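Local structure of chloramphenicol acetyltransferase (Aliivibrio fischeri, 6PXA) at residues Tyr33-His38 with Ile79-Ala83; Ala119-Ile123 with Ile136-Val140; Trp191-His195 with Tyr214-Val219. The protein probably transfers the acetyl group of acetyl-CoA to the 3-hydroxyl of chloramphenicol, as a trimeric acyltransferase of the hexapeptide-repeat family. One frame throughout, in Å; residues are numbered along the deposited sequence. Where two conformers were deposited one is given.

In the fold
Contacts 1 and 2 belong to the left-handed parallel beta-helix of the hexapeptide-repeat fold and join neighbouring coils, though on different sheets: contact 1 takes in parts of parallel strands 32-34 and 78-80 and the bends after them, contact 2 sets strand 122-124 against the turn leading into strand 141-142. Their centres lie about 20 Å apart. Contact 1 is buried, contact 2 partly so, and both rely on backbone bonds, serine or threonine hydroxyls, waters and glycines in tight type II turns. Contact 3, about 32 Å from either centre to centre, is a surface contact between C-terminal helices 193-198 and 208-219, where packed aromatic rings and one side-chain hydrogen bond replace strand pairing.

Contact 1 of 3, residues Tyr33-His38 with Ile79-Ala83; sequences YSGFYH and IASGA
Two successive coils of the left-handed parallel beta-helix meet here, strand 32-34 beside strand 78-80. Tyr33 pairs in parallel with Ile79 (CA-CA 4.8 Å), and Ser34 N donates to Ile79 O at 3.1 Å. Residues 36-37 form a 3-10 segment, while Ala80-Ala83 make a type II turn with Gly82 at phi 73°, easy for glycine. The t rotamer of Tyr33 (chi2 56°) lays its ring along the neighbouring coil: CD1 meets Ile79 CG2 at 3.8 Å, and OH accepts from Gly82 N (3.1 Å). Water 1 donates to Tyr33 OH (2.8 Å) and Ala83 O (2.6 Å). Ser34 (p) has OG 3.7 Å from Ala80 CA and touches taurocholic acid. Tyr37 (m) sends its hydroxyl to Tyr49 N of the second subunit. His38 (m, chi2 74°) presents one ring face to Gly82 CA, 3.3 Å from the centroid, a CH-pi contact leaving no room for a beta-carbon; NE2 bonds Glu133. Small Ser81 (t) fits the bend of residues 35-38, its OG hydrogen-bonded to His38 ND1 at 2.6 Å, either donating.

Contact 2 of 3, residues Ala119-Ile123 with Ile136-Val140; sequences AGDTI and IMPGV
Thr122, Gly139 and Val140 carry most of this junction. Residues 119-121 run as a loop into strand 122-124, and Met137-Val140 form a type II beta turn opposite them, with Thr122 and Gly139 in closest register (CA-CA 4.7 Å). Gly139 sits at phi/psi 81/-2, easy without a beta-carbon, and any such carbon would collide with Ala119 O. Its CA instead lies 3.5 Å from Ala119 O and 3.6 Å from both Gly120 O and Asp121 O, a cluster of CA-H...O contacts. Thr122, chi1 m, brings its methyl CG2 to 4.0 Å from Ile136 CG2, and OG1 holds two waters: water 3 (2.6 Å from OG1) also accepts from Gly139 N at 3.0 Å and donates to Gly120 O at 2.9 Å, while water 4 lies 2.9 Å from OG1 and 2.9 Å from Ile136 O. A threonine thus serves apolar and polar neighbours together. Val140, also m, has CG2 4.3 Å from Thr122 CG2. Its backbone O accepts from Ile123 N at 3.1 Å and lies 3.5 Å from Thr122 CA. At the margin Ala119 CB rests on Pro138 CB (3.7 Å); the CA-to-CB bond of Asp121 points away from the turn, and its carboxylate forms a salt bridge with Arg72. Backbone bonds between coils beside a tight turn are the construction of the left-handed parallel beta-helix of hexapeptide-repeat transferases.

Contact 3 of 3, residues Trp191-His195 with Tyr214-Val219; sequences WPLQH and YFIKNV
The indole of Trp191 is the apolar centre, held by chi1 m and chi2 near 0° against residues 214-219 of helix 208-219. Val219, t rotamer, lays CG1 over one face of the five-membered ring, 3.8 Å from its centroid, a CH-pi contact; Trp191 CA and Val219 CA are 7.3 Å apart. Tyr214 and Phe215, both t, add their rings beside the indole in planes roughly parallel to it but slid well apart: Trp191 CZ3 to Tyr214 CD1 is 3.8 Å, and Trp191 CZ2 to Phe215 CD1 is 3.4 Å. A large flat side chain suits this place because it can meet Tyr214, Phe215 and Val219 at once, and its NE1 is satisfied by a hydrogen bond to Ile186 O. Pro192 is the N-cap of helix 193-198, its O accepting from His195 N at 2.9 Å. Farther out stands His195, chi1 m, whose ring takes Val219 CG2 over one face at 4.3 Å from the centroid and has CE1 3.7 Å from Asn218 CB. It meets the Tyr214 ring rim to rim, so His195 ND1 and Tyr214 OH form a 2.7 Å hydrogen bond, either donating; Tyr214 OH also bonds Asn198, completing the polar edge. The aromatic cluster joins the start of helix 193-198 to the C-terminal part of helix 208-219, with Thr199 against Trp191 and Tyr214.

Contact 1 of 3, residues Tyr33-His38 with Ile79-Ala83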
loop_
_atom_site.group_PDB
_atom_site.type_symbol
_atom_site.label_atom_id
_atom_site.label_comp_id
_atom_site.label_asym_id
_atom_site.label_seq_id
_atom_site.Cartn_x
_atom_site.Cartn_y
_atom_site.Cartn_z
ATOM N N TYR B 33 -15.954 11.498 0.070
ATOM C CA TYR B 33 -15.102 10.334 0.295
ATOM C C TYR B 33 -15.946 9.083 0.089
ATOM O O TYR B 33 -16.988 8.922 0.734
ATOM C CB TYR B 33 -14.508 10.367 1.711
ATOM C CG TYR B 33 -13.697 9.146 2.134
ATOM C CD1 TYR B 33 -12.606 8.721 1.390
ATOM C CD2 TYR B 33 -14.007 8.440 3.297
ATOM C CE1 TYR B 33 -11.839 7.607 1.781
ATOM C CE2 TYR B 33 -13.241 7.314 3.689
ATOM C CZ TYR B 33 -12.158 6.913 2.911
ATOM O OH TYR B 33 -11.376 5.810 3.251
ATOM N N SER B 34 -15.490 8.194 -0.787
ATOM C CA SER B 34 -16.155 6.909 -1.039
ATOM C C SER B 34 -15.286 5.825 -0.407
ATOM O O SER B 34 -14.412 5.252 -1.066
ATOM C CB SER B 34 -16.357 6.667 -2.531
ATOM O OG SER B 34 -15.144 6.877 -3.242
ATOM N N GLY B 35 -15.569 5.512 0.863
ATOM C CA GLY B 35 -14.595 4.807 1.670
ATOM C C GLY B 35 -15.000 3.403 2.059
ATOM O O GLY B 35 -14.440 2.859 3.011
ATOM N N PHE B 36 -15.943 2.801 1.312
ATOM C CA PHE B 36 -16.482 1.495 1.683
ATOM C C PHE B 36 -15.390 0.468 1.967
ATOM O O PHE B 36 -15.475 -0.281 2.944
ATOM C CB PHE B 36 -17.406 0.963 0.581
ATOM C CG PHE B 36 -17.882 -0.453 0.818
ATOM C CD1 PHE B 36 -18.919 -0.714 1.708
ATOM C CD2 PHE B 36 -17.290 -1.530 0.158
ATOM C CE1 PHE B 36 -19.366 -2.038 1.930
ATOM C CE2 PHE B 36 -17.729 -2.840 0.388
ATOM C CZ PHE B 36 -18.768 -3.086 1.282
ATOM N N TYR B 37 -14.376 0.388 1.115
ATOM C CA TYR B 37 -13.452 -0.729 1.274
ATOM C C TYR B 37 -12.483 -0.548 2.441
ATOM O O TYR B 37 -11.781 -1.502 2.787
ATOM C CB TYR B 37 -12.697 -0.970 -0.040
ATOM C CG TYR B 37 -13.559 -1.755 -1.034
ATOM C CD1 TYR B 37 -13.751 -3.134 -0.885
ATOM C CD2 TYR B 37 -14.216 -1.108 -2.078
ATOM C CE1 TYR B 37 -14.575 -3.855 -1.792
ATOM C CE2 TYR B 37 -15.038 -1.789 -2.948
ATOM C CZ TYR B 37 -15.197 -3.159 -2.812
ATOM O OH TYR B 37 -16.006 -3.802 -3.696
ATOM N N HIS B 38 -12.451 0.615 3.096
ATOM C CA HIS B 38 -11.600 0.762 4.269
ATOM C C HIS B 38 -12.377 1.046 5.549
ATOM O O HIS B 38 -11.772 1.422 6.554
ATOM C CB HIS B 38 -10.528 1.810 3.985
ATOM C CG HIS B 38 -9.621 1.415 2.853
ATOM N ND1 HIS B 38 -10.023 1.447 1.535
ATOM C CD2 HIS B 38 -8.365 0.903 2.850
ATOM C CE1 HIS B 38 -9.042 1.008 0.761
ATOM N NE2 HIS B 38 -8.033 0.648 1.538
ATOM N N ILE B 79 -12.509 11.669 -3.667
ATOM C CA ILE B 79 -11.501 10.994 -2.852
ATOM C C ILE B 79 -11.884 9.520 -2.719
ATOM O O ILE B 79 -12.874 9.177 -2.058
ATOM C CB ILE B 79 -11.334 11.663 -1.480
ATOM C CG1 ILE B 79 -10.923 13.134 -1.668
ATOM C CG2 ILE B 79 -10.295 10.894 -0.669
ATOM C CD1 ILE B 79 -10.573 13.837 -0.365
ATOM N N ALA B 80 -11.076 8.633 -3.306
ATOM C CA ALA B 80 -11.420 7.214 -3.335
ATOM C C ALA B 80 -10.972 6.485 -2.066
ATOM O O ALA B 80 -10.204 7.007 -1.246
ATOM C CB ALA B 80 -10.820 6.533 -4.573
ATOM N N SER B 81 -11.444 5.243 -1.931
ATOM C CA SER B 81 -11.317 4.509 -0.671
ATOM C C SER B 81 -9.852 4.344 -0.273
ATOM O O SER B 81 -8.981 4.098 -1.115
ATOM C CB SER B 81 -11.984 3.144 -0.791
ATOM O OG SER B 81 -12.179 2.534 0.479
ATOM N N GLY B 82 -9.579 4.515 1.019
ATOM C CA GLY B 82 -8.243 4.313 1.538
ATOM C C GLY B 82 -7.228 5.379 1.193
ATOM O O GLY B 82 -6.066 5.250 1.595
ATOM N N ALA B 83 -7.605 6.414 0.456
ATOM C CA ALA B 83 -6.696 7.533 0.272
ATOM C C ALA B 83 -6.320 8.121 1.637
ATOM O O ALA B 83 -7.121 8.130 2.575
ATOM C CB ALA B 83 -7.334 8.586 -0.637
HETATM O O HOH W 1 -8.651 6.387 3.822
HETATM O O HOH W 2 -13.550 4.009 -3.710
#

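Contact 2 of 3, residues Ala119-Ile123 with Ile136-Val140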
loop_
_atom_site.group_PDB
_atom_site.type_symbol
_atom_site.label_atom_id
_atom_site.label_comp_id
_atom_site.label_asym_id
_atom_site.label_seq_id
_atom_site.Cartn_x
_atom_site.Cartn_y
_atom_site.Cartn_z
ATOM N N ALA B 119 5.423 21.079 8.527
ATOM C CA ALA B 119 5.709 20.971 7.111
ATOM C C ALA B 119 4.894 21.951 6.292
ATOM O O ALA B 119 5.107 22.053 5.078
ATOM C CB ALA B 119 5.432 19.544 6.623
ATOM N N GLY B 120 3.988 22.684 6.929
ATOM C CA GLY B 120 3.044 23.518 6.225
ATOM C C GLY B 120 1.782 22.749 5.916
ATOM O O GLY B 120 1.718 21.514 6.013
ATOM N N ASP B 121 0.761 23.494 5.504
ATOM C CA ASP B 121 -0.538 22.894 5.220
ATOM C C ASP B 121 -0.488 21.925 4.033
ATOM O O ASP B 121 0.275 22.103 3.079
ATOM C CB ASP B 121 -1.572 23.980 4.908
ATOM C CG ASP B 121 -1.942 24.827 6.134
ATOM O OD1 ASP B 121 -1.479 24.540 7.275
ATOM O OD2 ASP B 121 -2.742 25.780 5.950
ATOM N N THR B 122 -1.332 20.904 4.099
ATOM C CA THR B 122 -1.631 20.059 2.942
ATOM C C THR B 122 -2.837 20.668 2.237
ATOM O O THR B 122 -3.902 20.828 2.844
ATOM C CB THR B 122 -1.902 18.618 3.354
ATOM O OG1 THR B 122 -0.710 18.081 3.937
ATOM C CG2 THR B 122 -2.251 17.771 2.141
ATOM N N ILE B 123 -2.655 21.060 0.982
ATOM C CA ILE B 123 -3.693 21.725 0.217
ATOM C C ILE B 123 -4.019 20.856 -0.980
ATOM O O ILE B 123 -3.125 20.524 -1.767
ATOM C CB ILE B 123 -3.251 23.120 -0.236
ATOM C CG1 ILE B 123 -2.798 23.939 0.971
ATOM C CG2 ILE B 123 -4.398 23.815 -0.936
ATOM C CD1 ILE B 123 -2.228 25.302 0.621
ATOM N N ILE B 136 -0.786 10.896 0.529
ATOM C CA ILE B 136 -0.412 12.304 0.365
ATOM C C ILE B 136 0.435 12.715 1.574
ATOM O O ILE B 136 -0.061 12.753 2.707
ATOM C CB ILE B 136 -1.656 13.195 0.257
ATOM C CG1 ILE B 136 -2.621 12.666 -0.800
ATOM C CG2 ILE B 136 -1.265 14.606 -0.097
ATOM C CD1 ILE B 136 -2.007 12.642 -2.166
ATOM N N MET B 137 1.709 13.008 1.346
ATOM C CA MET B 137 2.638 13.268 2.444
ATOM C C MET B 137 2.529 14.721 2.914
ATOM O O MET B 137 1.908 15.552 2.246
ATOM C CB MET B 137 4.056 12.918 2.001
ATOM C CG MET B 137 4.266 11.442 1.591
ATOM S SD MET B 137 4.044 10.267 2.905
ATOM C CE MET B 137 2.367 10.126 2.920
ATOM N N PRO B 138 3.100 15.059 4.090
ATOM C CA PRO B 138 2.873 16.405 4.656
ATOM C C PRO B 138 3.391 17.518 3.767
ATOM O O PRO B 138 4.408 17.380 3.085
ATOM C CB PRO B 138 3.639 16.377 5.987
ATOM C CG PRO B 138 3.749 14.867 6.343
ATOM C CD PRO B 138 3.884 14.195 5.005
ATOM N N GLY B 139 2.666 18.641 3.790
ATOM C CA GLY B 139 3.092 19.870 3.166
ATOM C C GLY B 139 2.870 19.992 1.673
ATOM O O GLY B 139 3.207 21.034 1.120
ATOM N N VAL B 140 2.336 18.960 0.980
ATOM C CA VAL B 140 2.209 19.043 -0.477
ATOM C C VAL B 140 0.995 19.886 -0.882
ATOM O O VAL B 140 -0.015 19.981 -0.170
ATOM C CB VAL B 140 2.136 17.638 -1.097
ATOM C CG1 VAL B 140 3.398 16.843 -0.783
ATOM C CG2 VAL B 140 0.973 16.971 -0.547
HETATM O O HOH W 3 0.644 18.868 5.981
HETATM O O HOH W 4 -0.817 15.235 4.077
#

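Contact 3 of 3, residues Trp191-His195 with Tyr214-Val219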
loop_
_atom_site.group_PDB
_atom_site.type_symbol
_atom_site.label_atom_id
_atom_site.label_comp_id
_atom_site.label_asym_id
_atom_site.label_seq_id
_atom_site.Cartn_x
_atom_site.Cartn_y
_atom_site.Cartn_z
ATOM N N TRP B 191 -18.292 29.403 -9.735
ATOM C CA TRP B 191 -19.505 29.990 -10.295
ATOM C C TRP B 191 -20.702 29.742 -9.379
ATOM O O TRP B 191 -20.740 28.740 -8.655
ATOM C CB TRP B 191 -19.812 29.386 -11.666
ATOM C CG TRP B 191 -18.807 29.652 -12.726
ATOM C CD1 TRP B 191 -17.669 30.384 -12.610
ATOM C CD2 TRP B 191 -18.847 29.178 -14.076
ATOM N NE1 TRP B 191 -16.991 30.395 -13.804
ATOM C CE2 TRP B 191 -17.697 29.666 -14.723
ATOM C CE3 TRP B 191 -19.739 28.373 -14.798
ATOM C CZ2 TRP B 191 -17.413 29.379 -16.064
ATOM C CZ3 TRP B 191 -19.458 28.094 -16.122
ATOM C CH2 TRP B 191 -18.309 28.602 -16.744
ATOM N N PRO B 192 -21.723 30.603 -9.440
ATOM C CA PRO B 192 -22.974 30.291 -8.746
ATOM C C PRO B 192 -23.531 28.972 -9.247
ATOM O O PRO B 192 -23.290 28.564 -10.388
ATOM C CB PRO B 192 -23.893 31.468 -9.105
ATOM C CG PRO B 192 -22.960 32.569 -9.548
ATOM C CD PRO B 192 -21.841 31.837 -10.239
ATOM N N LEU B 193 -24.263 28.287 -8.367
ATOM C CA LEU B 193 -24.643 26.909 -8.664
ATOM C C LEU B 193 -25.493 26.818 -9.925
ATOM O O LEU B 193 -25.363 25.863 -10.696
ATOM C CB LEU B 193 -25.380 26.301 -7.474
ATOM C CG LEU B 193 -26.189 25.026 -7.708
ATOM C CD1 LEU B 193 -25.294 23.832 -8.113
ATOM C CD2 LEU B 193 -26.998 24.699 -6.462
ATOM N N GLN B 194 -26.358 27.809 -10.170
ATOM C CA GLN B 194 -27.201 27.742 -11.359
ATOM C C GLN B 194 -26.375 27.834 -12.643
ATOM O O GLN B 194 -26.787 27.310 -13.680
ATOM C CB GLN B 194 -28.268 28.850 -11.319
ATOM C CG GLN B 194 -29.354 28.725 -12.393
ATOM C CD GLN B 194 -30.101 27.392 -12.351
ATOM O OE1 GLN B 194 -30.680 27.019 -11.330
ATOM N NE2 GLN B 194 -30.083 26.669 -13.467
ATOM N N HIS B 195 -25.212 28.486 -12.604
ATOM C CA HIS B 195 -24.382 28.567 -13.802
ATOM C C HIS B 195 -23.665 27.247 -14.056
ATOM O O HIS B 195 -23.442 26.863 -15.208
ATOM C CB HIS B 195 -23.364 29.700 -13.671
ATOM C CG HIS B 195 -23.922 31.053 -13.985
ATOM N ND1 HIS B 195 -24.536 31.342 -15.186
ATOM C CD2 HIS B 195 -23.935 32.206 -13.269
ATOM C CE1 HIS B 195 -24.918 32.609 -15.190
ATOM N NE2 HIS B 195 -24.563 33.154 -14.040
ATOM N N TYR B 214 -19.229 30.491 -22.536
ATOM C CA TYR B 214 -20.310 30.646 -21.565
ATOM C C TYR B 214 -19.904 31.600 -20.456
ATOM O O TYR B 214 -20.697 32.454 -20.034
ATOM C CB TYR B 214 -20.726 29.296 -20.962
ATOM C CG TYR B 214 -21.897 29.442 -20.002
ATOM C CD1 TYR B 214 -21.699 29.730 -18.650
ATOM C CD2 TYR B 214 -23.201 29.330 -20.459
ATOM C CE1 TYR B 214 -22.776 29.893 -17.789
ATOM C CE2 TYR B 214 -24.274 29.482 -19.610
ATOM C CZ TYR B 214 -24.066 29.769 -18.281
ATOM O OH TYR B 214 -25.162 29.929 -17.455
ATOM N N PHE B 215 -18.669 31.462 -19.969
ATOM C CA PHE B 215 -18.139 32.399 -18.985
ATOM C C PHE B 215 -18.242 33.835 -19.476
ATOM O O PHE B 215 -18.715 34.717 -18.750
ATOM C CB PHE B 215 -16.686 32.051 -18.666
ATOM C CG PHE B 215 -16.081 32.911 -17.614
ATOM C CD1 PHE B 215 -16.303 32.638 -16.273
ATOM C CD2 PHE B 215 -15.299 34.008 -17.956
ATOM C CE1 PHE B 215 -15.755 33.427 -15.301
ATOM C CE2 PHE B 215 -14.746 34.786 -16.991
ATOM C CZ PHE B 215 -14.972 34.498 -15.656
ATOM N N ILE B 216 -17.785 34.095 -20.703
ATOM C CA ILE B 216 -17.733 35.469 -21.195
ATOM C C ILE B 216 -19.133 36.072 -21.260
ATOM O O ILE B 216 -19.334 37.247 -20.922
ATOM C CB ILE B 216 -17.022 35.522 -22.563
ATOM C CG1 ILE B 216 -15.571 35.049 -22.428
ATOM C CG2 ILE B 216 -17.083 36.930 -23.154
ATOM C CD1 ILE B 216 -14.869 34.797 -23.755
ATOM N N LYS B 217 -20.128 35.274 -21.669
ATOM C CA LYS B 217 -21.469 35.808 -21.880
ATOM C C LYS B 217 -22.275 35.904 -20.592
ATOM O O LYS B 217 -23.131 36.790 -20.469
ATOM C CB LYS B 217 -22.239 34.950 -22.888
ATOM C CG LYS B 217 -21.454 34.554 -24.118
ATOM C CD LYS B 217 -21.332 35.674 -25.116
ATOM C CE LYS B 217 -20.477 35.240 -26.298
ATOM N NZ LYS B 217 -20.812 33.852 -26.772
ATOM N N ASN B 218 -22.021 35.025 -19.625
ATOM C CA ASN B 218 -22.944 34.845 -18.512
ATOM C C ASN B 218 -22.345 35.078 -17.134
ATOM O O ASN B 218 -23.059 35.526 -16.235
ATOM C CB ASN B 218 -23.538 33.435 -18.576
ATOM C CG ASN B 218 -24.201 33.171 -19.908
ATOM O OD1 ASN B 218 -23.804 32.271 -20.655
ATOM N ND2 ASN B 218 -25.202 33.982 -20.232
ATOM N N VAL B 219 -21.058 34.811 -16.945
ATOM C CA VAL B 219 -20.465 34.823 -15.614
ATOM C C VAL B 219 -19.652 36.095 -15.419
ATOM O O VAL B 219 -19.998 36.943 -14.589
ATOM C CB VAL B 219 -19.607 33.564 -15.394
ATOM C CG1 VAL B 219 -19.181 33.455 -13.942
ATOM C CG2 VAL B 219 -20.380 32.322 -15.832
#